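Local atomic coordinates of arginine--tRNA ligase (Campylobacter jejuni, PDB entry 3FNR), a protein that joins L-arginine to tRNA(Arg) at the expense of ATP, releasing AMP and diphosphate, as a monomeric class I aminoacyl-tRNA synthetase. Residues N405-A408 against N409-F413; L376-E379 against A380-K384; I340-A343 against H344-H348. The protein carries 1 engineered substitution. All coordinates share one frame; numbering follows the deposited sequence.

All three are local contacts between neighbouring turns in the DALR anticodon-binding domain. Interaction 3, on helix 336-353, is the most buried; it pairs a tyrosine face with an arginine chain. Interaction 1 lies on helix 398-416, with two exposed asparagines on one side and buried F410 and H411 on another. Interaction 2 runs from the end of helix 371-381 into helix 383-393, from buried leucines to an exposed lysine on a sulfate. Helix 398-416 joins the set. N409 ND2 meets E379 OE2 of interaction 2, and H411 ND1 meets R346 NH2 of interaction 3. Interactions 2 and 3 do not touch; their nearest atoms are about 8 Å apart.

Interaction 1 (N405-A408 against N409-F413); sequences NLAA and NFHKF
A407 and H411 meet one turn apart on helix 398-416, an alpha-helix of the DALR anticodon-binding domain. H411 N donates to A407 O over 2.9 Å, and the bond is nearly straight at 170°. The H411 side chain stays close to the same oxygen. Its CB lies 3.4 Å from A407 O. CG then turns back along the helix, anti to the carbonyl carbon of H411 (chi1 -79°), and stays near that oxygen. CD2 comes closest, 3.0 Å from A407 O, with the oxygen oblique to the ring. CD2 also reaches A407 CB at 4.3 Å. The two ring nitrogens face helix 336-353. NE2 is hydrogen-bonded to Y339 O, and ND1 to R346 NH2. The imidazole is therefore held at both nitrogens, which should fix its rotation. Its ring also meets the rings of Y339 and Y342. H411 thus ties two helices of the bundle together by polar bonds.

F410 N bonds to L406 O in the same i to i+4 series. The F410 ring leads away from the turn and meets F432 of helix 425-445 edge-to-face.

The exposed side carries the asparagines. N409 N donates to N405 O at 168°. N409 CG, beside its own backbone N, brings the amide back over the same carbonyl. ND2 lies 3.0 Å from N405 O, but the angle there is too poor for a hydrogen bond. Its bond goes instead to E379 OE2 of helix 371-381.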
ATOM      1  N   ASN A 405      -9.336  19.489  -5.584  1.00 41.30           N
ATOM      2  CA  ASN A 405      -9.862  20.502  -6.476  1.00 43.16           C
ATOM      3  C   ASN A 405     -11.372  20.387  -6.658  1.00 41.09           C
ATOM      4  O   ASN A 405     -12.067  21.395  -6.707  1.00 44.04           O
ATOM      5  CB  ASN A 405      -9.142  20.451  -7.821  1.00 45.96           C
ATOM      6  CG  ASN A 405      -7.666  20.793  -7.706  1.00 59.18           C
ATOM      7  OD1 ASN A 405      -7.268  21.661  -6.923  1.00 65.48           O
ATOM      8  ND2 ASN A 405      -6.845  20.112  -8.495  1.00 66.08           N
ATOM      9  N   LEU A 406     -11.877  19.162  -6.736  1.00 40.12           N
ATOM     10  CA  LEU A 406     -13.315  18.935  -6.877  1.00 34.53           C
ATOM     11  C   LEU A 406     -14.090  19.387  -5.639  1.00 37.14           C
ATOM     12  O   LEU A 406     -15.190  19.942  -5.762  1.00 33.78           O
ATOM     13  CB  LEU A 406     -13.594  17.464  -7.162  1.00 31.71           C
ATOM     14  CG  LEU A 406     -15.038  16.975  -7.338  1.00 37.87           C
ATOM     15  CD1 LEU A 406     -15.712  17.622  -8.536  1.00 36.09           C
ATOM     16  CD2 LEU A 406     -15.042  15.480  -7.498  1.00 33.51           C
ATOM     17  N   ALA A 407     -13.524  19.151  -4.454  1.00 38.07           N
ATOM     18  CA  ALA A 407     -14.162  19.580  -3.205  1.00 39.36           C
ATOM     19  C   ALA A 407     -14.171  21.104  -3.108  1.00 41.71           C
ATOM     20  O   ALA A 407     -15.185  21.688  -2.735  1.00 41.39           O
ATOM     21  CB  ALA A 407     -13.470  18.987  -2.003  1.00 42.34           C
ATOM     22  N   ALA A 408     -13.044  21.727  -3.461  1.00 32.39           N
ATOM     23  CA  ALA A 408     -12.909  23.180  -3.444  1.00 34.58           C
ATOM     24  C   ALA A 408     -13.958  23.826  -4.349  1.00 39.56           C
ATOM     25  O   ALA A 408     -14.689  24.714  -3.917  1.00 39.97           O
ATOM     26  CB  ALA A 408     -11.509  23.591  -3.887  1.00 30.36           C
ATOM     27  N   ASN A 409     -14.028  23.351  -5.593  1.00 37.28           N
ATOM     28  CA  ASN A 409     -14.970  23.853  -6.577  1.00 37.66           C
ATOM     29  C   ASN A 409     -16.419  23.600  -6.207  1.00 37.55           C
ATOM     30  O   ASN A 409     -17.250  24.483  -6.403  1.00 37.47           O
ATOM     31  CB  ASN A 409     -14.654  23.286  -7.951  1.00 40.96           C
ATOM     32  CG  ASN A 409     -13.333  23.771  -8.473  1.00 37.38           C
ATOM     33  OD1 ASN A 409     -12.928  24.900  -8.212  1.00 47.09           O
ATOM     34  ND2 ASN A 409     -12.635  22.914  -9.199  1.00 41.39           N
ATOM     35  N   PHE A 410     -16.723  22.422  -5.657  1.00 34.76           N
ATOM     36  CA  PHE A 410     -18.070  22.164  -5.150  1.00 34.88           C
ATOM     37  C   PHE A 410     -18.461  23.154  -4.062  1.00 37.45           C
ATOM     38  O   PHE A 410     -19.507  23.788  -4.157  1.00 44.19           O
ATOM     39  CB  PHE A 410     -18.257  20.752  -4.588  1.00 31.01           C
ATOM     40  CG  PHE A 410     -19.525  20.611  -3.784  1.00 35.99           C
ATOM     41  CD1 PHE A 410     -20.752  20.530  -4.423  1.00 29.34           C
ATOM     42  CD2 PHE A 410     -19.495  20.608  -2.388  1.00 36.35           C
ATOM     43  CE1 PHE A 410     -21.934  20.437  -3.693  1.00 34.16           C
ATOM     44  CE2 PHE A 410     -20.666  20.515  -1.648  1.00 37.21           C
ATOM     45  CZ  PHE A 410     -21.886  20.435  -2.298  1.00 35.78           C
ATOM     46  N   HIS A 411     -17.630  23.249  -3.025  1.00 35.79           N
ATOM     47  CA  HIS A 411     -17.903  24.101  -1.881  1.00 37.77           C
ATOM     48  C   HIS A 411     -18.198  25.518  -2.331  1.00 42.03           C
ATOM     49  O   HIS A 411     -19.203  26.092  -1.926  1.00 47.39           O
ATOM     50  CB  HIS A 411     -16.734  24.085  -0.886  1.00 36.29           C
ATOM     51  CG  HIS A 411     -16.705  22.871  -0.002  1.00 36.88           C
ATOM     52  ND1 HIS A 411     -17.757  22.520   0.814  1.00 39.54           N
ATOM     53  CD2 HIS A 411     -15.743  21.938   0.206  1.00 39.04           C
ATOM     54  CE1 HIS A 411     -17.449  21.422   1.483  1.00 44.90           C
ATOM     55  NE2 HIS A 411     -16.233  21.046   1.131  1.00 40.22           N
ATOM     56  N   LYS A 412     -17.335  26.051  -3.194  1.00 35.38           N
ATOM     57  CA  LYS A 412     -17.480  27.393  -3.713  1.00 39.47           C
ATOM     58  C   LYS A 412     -18.783  27.531  -4.512  1.00 41.34           C
ATOM     59  O   LYS A 412     -19.530  28.486  -4.314  1.00 45.66           O
ATOM     60  CB  LYS A 412     -16.263  27.781  -4.552  1.00 30.86           C
ATOM     61  CG  LYS A 412     -16.169  29.274  -4.806  1.00 58.61           C
ATOM     62  CD  LYS A 412     -15.459  29.603  -6.112  1.00 68.83           C
ATOM     63  CE  LYS A 412     -15.238  31.113  -6.254  1.00 78.59           C
ATOM     64  NZ  LYS A 412     -16.489  31.904  -6.062  1.00 76.92           N
ATOM     65  N   PHE A 413     -19.077  26.561  -5.372  1.00 41.24           N
ATOM     66  CA  PHE A 413     -20.343  26.566  -6.107  1.00 41.07           C
ATOM     67  C   PHE A 413     -21.567  26.597  -5.192  1.00 44.12           C
ATOM     68  O   PHE A 413     -22.456  27.426  -5.380  1.00 45.41           O
ATOM     69  CB  PHE A 413     -20.444  25.382  -7.068  1.00 36.42           C
ATOM     70  CG  PHE A 413     -21.693  25.394  -7.910  1.00 37.11           C
ATOM     71  CD1 PHE A 413     -22.781  24.589  -7.586  1.00 37.57           C
ATOM     72  CD2 PHE A 413     -21.782  26.224  -9.024  1.00 31.13           C
ATOM     73  CE1 PHE A 413     -23.935  24.617  -8.365  1.00 41.23           C
ATOM     74  CE2 PHE A 413     -22.924  26.251  -9.811  1.00 31.78           C
ATOM     75  CZ  PHE A 413     -23.997  25.457  -9.492  1.00 34.34           C
TER

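Interaction 2 (L376-E379 against A380-K384); sequences LLFE and ALNLK. With SO4 (sulfate ion), chain B.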
ATOM      1  N   LEU A 376     -18.162  22.173 -13.133  1.00 34.43           N
ATOM      2  CA  LEU A 376     -18.231  21.231 -12.029  1.00 37.26           C
ATOM      3  C   LEU A 376     -18.771  19.898 -12.500  1.00 38.19           C
ATOM      4  O   LEU A 376     -18.318  18.851 -12.042  1.00 36.64           O
ATOM      5  CB  LEU A 376     -19.085  21.795 -10.896  1.00 32.58           C
ATOM      6  CG  LEU A 376     -19.109  21.076  -9.542  1.00 39.63           C
ATOM      7  CD1 LEU A 376     -17.733  21.019  -8.901  1.00 35.47           C
ATOM      8  CD2 LEU A 376     -20.100  21.780  -8.627  1.00 34.82           C
ATOM      9  N   LEU A 377     -19.735  19.952 -13.419  1.00 39.34           N
ATOM     10  CA  LEU A 377     -20.264  18.762 -14.079  1.00 36.88           C
ATOM     11  C   LEU A 377     -19.167  18.047 -14.859  1.00 39.52           C
ATOM     12  O   LEU A 377     -18.985  16.835 -14.705  1.00 36.28           O
ATOM     13  CB  LEU A 377     -21.422  19.145 -15.011  1.00 34.15           C
ATOM     14  CG  LEU A 377     -22.007  18.136 -16.004  1.00 38.67           C
ATOM     15  CD1 LEU A 377     -22.611  16.946 -15.297  1.00 40.57           C
ATOM     16  CD2 LEU A 377     -23.060  18.815 -16.874  1.00 24.22           C
ATOM     17  N   PHE A 378     -18.437  18.802 -15.681  1.00 37.50           N
ATOM     18  CA  PHE A 378     -17.308  18.251 -16.424  1.00 39.93           C
ATOM     19  C   PHE A 378     -16.303  17.613 -15.479  1.00 40.67           C
ATOM     20  O   PHE A 378     -15.855  16.493 -15.723  1.00 41.62           O
ATOM     21  CB  PHE A 378     -16.591  19.311 -17.265  1.00 43.35           C
ATOM     22  CG  PHE A 378     -15.383  18.769 -17.999  1.00 46.73           C
ATOM     23  CD1 PHE A 378     -15.537  18.071 -19.196  1.00 52.51           C
ATOM     24  CD2 PHE A 378     -14.097  18.928 -17.478  1.00 48.86           C
ATOM     25  CE1 PHE A 378     -14.428  17.551 -19.872  1.00 54.61           C
ATOM     26  CE2 PHE A 378     -12.982  18.412 -18.143  1.00 50.86           C
ATOM     27  CZ  PHE A 378     -13.150  17.725 -19.346  1.00 49.80           C
ATOM     28  N   GLU A 379     -15.963  18.339 -14.414  1.00 36.18           N
ATOM     29  CA  GLU A 379     -15.000  17.890 -13.417  1.00 40.03           C
ATOM     30  C   GLU A 379     -15.445  16.569 -12.794  1.00 40.10           C
ATOM     31  O   GLU A 379     -14.634  15.658 -12.631  1.00 39.67           O
ATOM     32  CB  GLU A 379     -14.809  18.964 -12.339  1.00 38.88           C
ATOM     33  CG  GLU A 379     -13.542  18.800 -11.495  1.00 44.12           C
ATOM     34  CD  GLU A 379     -13.297  19.970 -10.544  1.00 47.49           C
ATOM     35  OE1 GLU A 379     -12.145  20.143 -10.092  1.00 54.56           O
ATOM     36  OE2 GLU A 379     -14.247  20.726 -10.252  1.00 55.69           O
ATOM     37  N   ALA A 380     -16.734  16.461 -12.475  1.00 34.77           N
ATOM     38  CA  ALA A 380     -17.284  15.222 -11.923  1.00 36.85           C
ATOM     39  C   ALA A 380     -17.055  14.054 -12.879  1.00 36.54           C
ATOM     40  O   ALA A 380     -16.539  13.011 -12.472  1.00 37.11           O
ATOM     41  CB  ALA A 380     -18.776  15.375 -11.601  1.00 35.85           C
ATOM     42  N   LEU A 381     -17.388  14.256 -14.155  1.00 34.41           N
ATOM     43  CA  LEU A 381     -17.293  13.203 -15.166  1.00 35.16           C
ATOM     44  C   LEU A 381     -15.859  12.881 -15.600  1.00 39.81           C
ATOM     45  O   LEU A 381     -15.595  11.792 -16.103  1.00 48.35           O
ATOM     46  CB  LEU A 381     -18.161  13.547 -16.381  1.00 35.09           C
ATOM     47  CG  LEU A 381     -19.660  13.594 -16.077  1.00 37.25           C
ATOM     48  CD1 LEU A 381     -20.417  14.253 -17.214  1.00 41.33           C
ATOM     49  CD2 LEU A 381     -20.208  12.194 -15.801  1.00 42.39           C
ATOM     50  N   ASN A 382     -14.947  13.826 -15.375  1.00 35.46           N
ATOM     51  CA  ASN A 382     -13.538  13.697 -15.743  1.00 39.73           C
ATOM     52  C   ASN A 382     -12.749  12.678 -14.901  1.00 41.72           C
ATOM     53  O   ASN A 382     -11.577  12.440 -15.183  1.00 39.46           O
ATOM     54  CB  ASN A 382     -12.857  15.064 -15.639  1.00 33.81           C
ATOM     55  CG  ASN A 382     -11.484  15.106 -16.316  1.00 43.78           C
ATOM     56  OD1 ASN A 382     -10.503  15.580 -15.729  1.00 43.99           O
ATOM     57  ND2 ASN A 382     -11.410  14.603 -17.541  1.00 30.71           N
ATOM     58  N   LEU A 383     -13.378  12.097 -13.873  1.00 36.77           N
ATOM     59  CA  LEU A 383     -12.720  11.106 -13.005  1.00 36.60           C
ATOM     60  C   LEU A 383     -12.129   9.938 -13.797  1.00 35.24           C
ATOM     61  O   LEU A 383     -10.991   9.558 -13.555  1.00 46.45           O
ATOM     62  CB  LEU A 383     -13.672  10.594 -11.910  1.00 32.54           C
ATOM     63  CG  LEU A 383     -13.143   9.550 -10.910  1.00 35.25           C
ATOM     64  CD1 LEU A 383     -11.918  10.033 -10.159  1.00 29.11           C
ATOM     65  CD2 LEU A 383     -14.220   9.127  -9.936  1.00 31.47           C
ATOM     66  N   LYS A 384     -12.889   9.413 -14.758  1.00 39.81           N
ATOM     67  CA  LYS A 384     -12.449   8.313 -15.628  1.00 41.12           C
ATOM     68  C   LYS A 384     -11.085   8.570 -16.265  1.00 42.70           C
ATOM     69  O   LYS A 384     -10.191   7.733 -16.166  1.00 46.57           O
ATOM     70  CB  LYS A 384     -13.486   8.069 -16.726  1.00 47.28           C
ATOM     71  CG  LYS A 384     -13.383   6.699 -17.400  1.00 52.47           C
ATOM     72  CD  LYS A 384     -14.059   6.712 -18.766  1.00 58.19           C
ATOM     73  CE  LYS A 384     -14.688   5.365 -19.114  1.00 69.08           C
ATOM     74  NZ  LYS A 384     -13.820   4.172 -18.860  1.00 64.48           N
TER
HETATM   75  S   SO4 B   1     -12.206   1.342 -21.089  0.50 47.29           S
HETATM   76  O1  SO4 B   1     -12.145   1.279 -22.552  0.50 45.41           O
HETATM   77  O2  SO4 B   1     -12.450   0.001 -20.583  0.50 29.85           O
HETATM   78  O3  SO4 B   1     -10.930   1.844 -20.586  0.50 49.56           O
HETATM   79  O4  SO4 B   1     -13.281   2.222 -20.647  0.50 39.89           O
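The end of helix 371-381 and the short break before helix 383-393 hold this contact, where L377 meets L381 and F378 meets N382. L377 and L381 are one turn apart and run alongside each other in the same direction. Their CD1 atoms touch at 4.0 Å. The two chains get there differently. L377 has CG anti to its backbone N (chi1 170°), while L381 has CG beside the backbone N. Both leucines also pack on L434 of helix 425-445 and on L8 of helix 5-17.

The backbone begins as a regular alpha-helix. A380 N donates to L376 O at 2.9 Å, and L381 N to L377 O at 3.1 Å.

The pattern changes at N382. Its N is shared between F378 O at 2.8 Å and, weakly, E379 O at 3.3 Å. Both bonds are bent, at 131°. N382 lies at the junction of the two helices, in this DALR anticodon-binding domain.

N382 CB points back at the preceding turn, 3.3 Å from F378 O. The amide comes near CE2 and CZ of the exposed F378 ring, with the two planes only 19° apart. ND2 is 4.0 Å from F378 CZ.

The E379 side chain extends toward helix 398-416, where it packs on N405 and L406; the polar partner of its carboxylate there is N409. Beyond the break, K384 NZ donates to O4 of a sulfate ion, at 2.7 Å. The sulfate, probably from the crystallisation liquor, is also bonded by E26 N and K28 NZ.

Interaction 3 (I340-A343 against H344-H348); sequences INYA and HARIH
H344 N bonds to I340 O one turn back, at a long 3.3 Å. The H344 CB lies 3.5 Å from N341 O. Its ring leads away, and ND1 bonds to K451 O near the C-terminus. A345 N follows with a shorter bond, 2.8 Å to N341 O.

R346 carries the main side-chain contact. Its N donates to Y342 O, and CB points back over that carbonyl. The chain bends about its CB-CG and CG-CD bonds (chi2 127°, chi3 86°), which lays CD over one face of the Y342 ring. This is a CH-pi contact, with CD 3.9 Å from the ring centroid and offset toward CZ. NE stays near the same rim, 3.8 Å from Y342 CE2. The guanidinium plane is 20° from the ring plane.

These turns belong to helix 336-353 of the anticodon-binding domain. R346 NH2 reaches helix 398-416, where it bonds to N415 OD1.

I347 N donates to A343 O at 3.2 Å. I347 CG1 lies beside its own backbone N, which brings CD1 to 3.4 Å from A343 O. I347 and A343 both pack on F410.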
ATOM      1  N   ILE A 340     -12.900  17.260   1.897  1.00 39.07           N
ATOM      2  CA  ILE A 340     -13.471  16.427   0.847  1.00 35.88           C
ATOM      3  C   ILE A 340     -14.721  15.718   1.368  1.00 35.67           C
ATOM      4  O   ILE A 340     -15.762  15.751   0.712  1.00 33.19           O
ATOM      5  CB  ILE A 340     -12.441  15.429   0.243  1.00 33.69           C
ATOM      6  CG1 ILE A 340     -11.302  16.191  -0.448  1.00 37.15           C
ATOM      7  CG2 ILE A 340     -13.117  14.512  -0.758  1.00 32.30           C
ATOM      8  CD1 ILE A 340     -10.005  15.411  -0.594  1.00 30.69           C
ATOM      9  N   ASN A 341     -14.628  15.119   2.557  1.00 36.43           N
ATOM     10  CA  ASN A 341     -15.794  14.500   3.212  1.00 38.41           C
ATOM     11  C   ASN A 341     -16.925  15.495   3.451  1.00 41.02           C
ATOM     12  O   ASN A 341     -18.106  15.149   3.314  1.00 48.42           O
ATOM     13  CB  ASN A 341     -15.413  13.844   4.556  1.00 37.14           C
ATOM     14  CG  ASN A 341     -15.119  12.350   4.439  1.00 41.85           C
ATOM     15  OD1 ASN A 341     -15.707  11.643   3.619  1.00 43.19           O
ATOM     16  ND2 ASN A 341     -14.225  11.858   5.292  1.00 47.91           N
ATOM     17  N   TYR A 342     -16.561  16.723   3.813  1.00 41.96           N
ATOM     18  CA  TYR A 342     -17.533  17.791   4.047  1.00 43.77           C
ATOM     19  C   TYR A 342     -18.346  18.098   2.785  1.00 44.38           C
ATOM     20  O   TYR A 342     -19.551  18.296   2.874  1.00 42.27           O
ATOM     21  CB  TYR A 342     -16.862  19.058   4.596  1.00 46.49           C
ATOM     22  CG  TYR A 342     -17.848  20.092   5.107  1.00 50.66           C
ATOM     23  CD1 TYR A 342     -18.976  19.706   5.836  1.00 41.43           C
ATOM     24  CD2 TYR A 342     -17.651  21.452   4.866  1.00 48.71           C
ATOM     25  CE1 TYR A 342     -19.889  20.644   6.293  1.00 48.89           C
ATOM     26  CE2 TYR A 342     -18.560  22.402   5.324  1.00 51.29           C
ATOM     27  CZ  TYR A 342     -19.674  21.986   6.039  1.00 51.51           C
ATOM     28  OH  TYR A 342     -20.580  22.912   6.504  1.00 57.83           O
ATOM     29  N   ALA A 343     -17.687  18.090   1.624  1.00 41.24           N
ATOM     30  CA  ALA A 343     -18.361  18.246   0.338  1.00 40.41           C
ATOM     31  C   ALA A 343     -19.425  17.174   0.139  1.00 42.85           C
ATOM     32  O   ALA A 343     -20.577  17.487  -0.174  1.00 46.09           O
ATOM     33  CB  ALA A 343     -17.350  18.217  -0.792  1.00 39.73           C
ATOM     34  N   HIS A 344     -19.035  15.921   0.369  1.00 42.35           N
ATOM     35  CA  HIS A 344     -19.916  14.770   0.236  1.00 39.91           C
ATOM     36  C   HIS A 344     -21.101  14.828   1.214  1.00 44.15           C
ATOM     37  O   HIS A 344     -22.244  14.570   0.825  1.00 43.58           O
ATOM     38  CB  HIS A 344     -19.114  13.475   0.438  1.00 41.66           C
ATOM     39  CG  HIS A 344     -19.883  12.235   0.112  1.00 38.10           C
ATOM     40  ND1 HIS A 344     -20.594  11.533   1.059  1.00 38.53           N
ATOM     41  CD2 HIS A 344     -20.079  11.588  -1.061  1.00 38.44           C
ATOM     42  CE1 HIS A 344     -21.186  10.499   0.486  1.00 40.66           C
ATOM     43  NE2 HIS A 344     -20.888  10.509  -0.800  1.00 43.58           N
ATOM     44  N   ALA A 345     -20.814  15.173   2.472  1.00 43.71           N
ATOM     45  CA  ALA A 345     -21.831  15.305   3.523  1.00 43.54           C
ATOM     46  C   ALA A 345     -22.797  16.467   3.261  1.00 44.33           C
ATOM     47  O   ALA A 345     -23.994  16.356   3.524  1.00 43.54           O
ATOM     48  CB  ALA A 345     -21.167  15.469   4.879  1.00 39.28           C
ATOM     49  N   ARG A 346     -22.267  17.570   2.739  1.00 42.10           N
ATOM     50  CA  ARG A 346     -23.063  18.740   2.389  1.00 43.20           C
ATOM     51  C   ARG A 346     -24.109  18.404   1.323  1.00 44.66           C
ATOM     52  O   ARG A 346     -25.249  18.880   1.394  1.00 48.79           O
ATOM     53  CB  ARG A 346     -22.146  19.879   1.938  1.00 45.79           C
ATOM     54  CG  ARG A 346     -22.636  21.247   2.326  1.00 58.35           C
ATOM     55  CD  ARG A 346     -21.610  22.079   3.067  1.00 54.50           C
ATOM     56  NE  ARG A 346     -20.703  22.830   2.203  1.00 59.53           N
ATOM     57  CZ  ARG A 346     -20.942  24.044   1.704  1.00 56.08           C
ATOM     58  NH1 ARG A 346     -22.082  24.677   1.950  1.00 52.79           N
ATOM     59  NH2 ARG A 346     -20.026  24.626   0.942  1.00 47.77           N
ATOM     60  N   ILE A 347     -23.725  17.559   0.362  1.00 44.14           N
ATOM     61  CA  ILE A 347     -24.630  17.067  -0.689  1.00 42.00           C
ATOM     62  C   ILE A 347     -25.713  16.173  -0.100  1.00 44.34           C
ATOM     63  O   ILE A 347     -26.893  16.320  -0.427  1.00 47.36           O
ATOM     64  CB  ILE A 347     -23.863  16.304  -1.806  1.00 38.65           C
ATOM     65  CG1 ILE A 347     -22.970  17.272  -2.574  1.00 43.02           C
ATOM     66  CG2 ILE A 347     -24.832  15.618  -2.784  1.00 33.20           C
ATOM     67  CD1 ILE A 347     -21.779  16.665  -3.247  1.00 40.97           C
ATOM     68  N   HIS A 348     -25.307  15.257   0.777  1.00 47.54           N
ATOM     69  CA  HIS A 348     -26.238  14.351   1.449  1.00 50.61           C
ATOM     70  C   HIS A 348     -27.303  15.115   2.241  1.00 50.83           C
ATOM     71  O   HIS A 348     -28.480  14.748   2.224  1.00 52.78           O
ATOM     72  CB  HIS A 348     -25.480  13.382   2.360  1.00 51.62           C
ATOM     73  CG  HIS A 348     -26.350  12.336   2.984  1.00 60.36           C
ATOM     74  ND1 HIS A 348     -26.723  11.186   2.320  1.00 61.50           N
ATOM     75  CD2 HIS A 348     -26.928  12.270   4.208  1.00 61.92           C
ATOM     76  CE1 HIS A 348     -27.489  10.453   3.111  1.00 63.93           C
ATOM     77  NE2 HIS A 348     -27.629  11.089   4.260  1.00 63.40           N
TER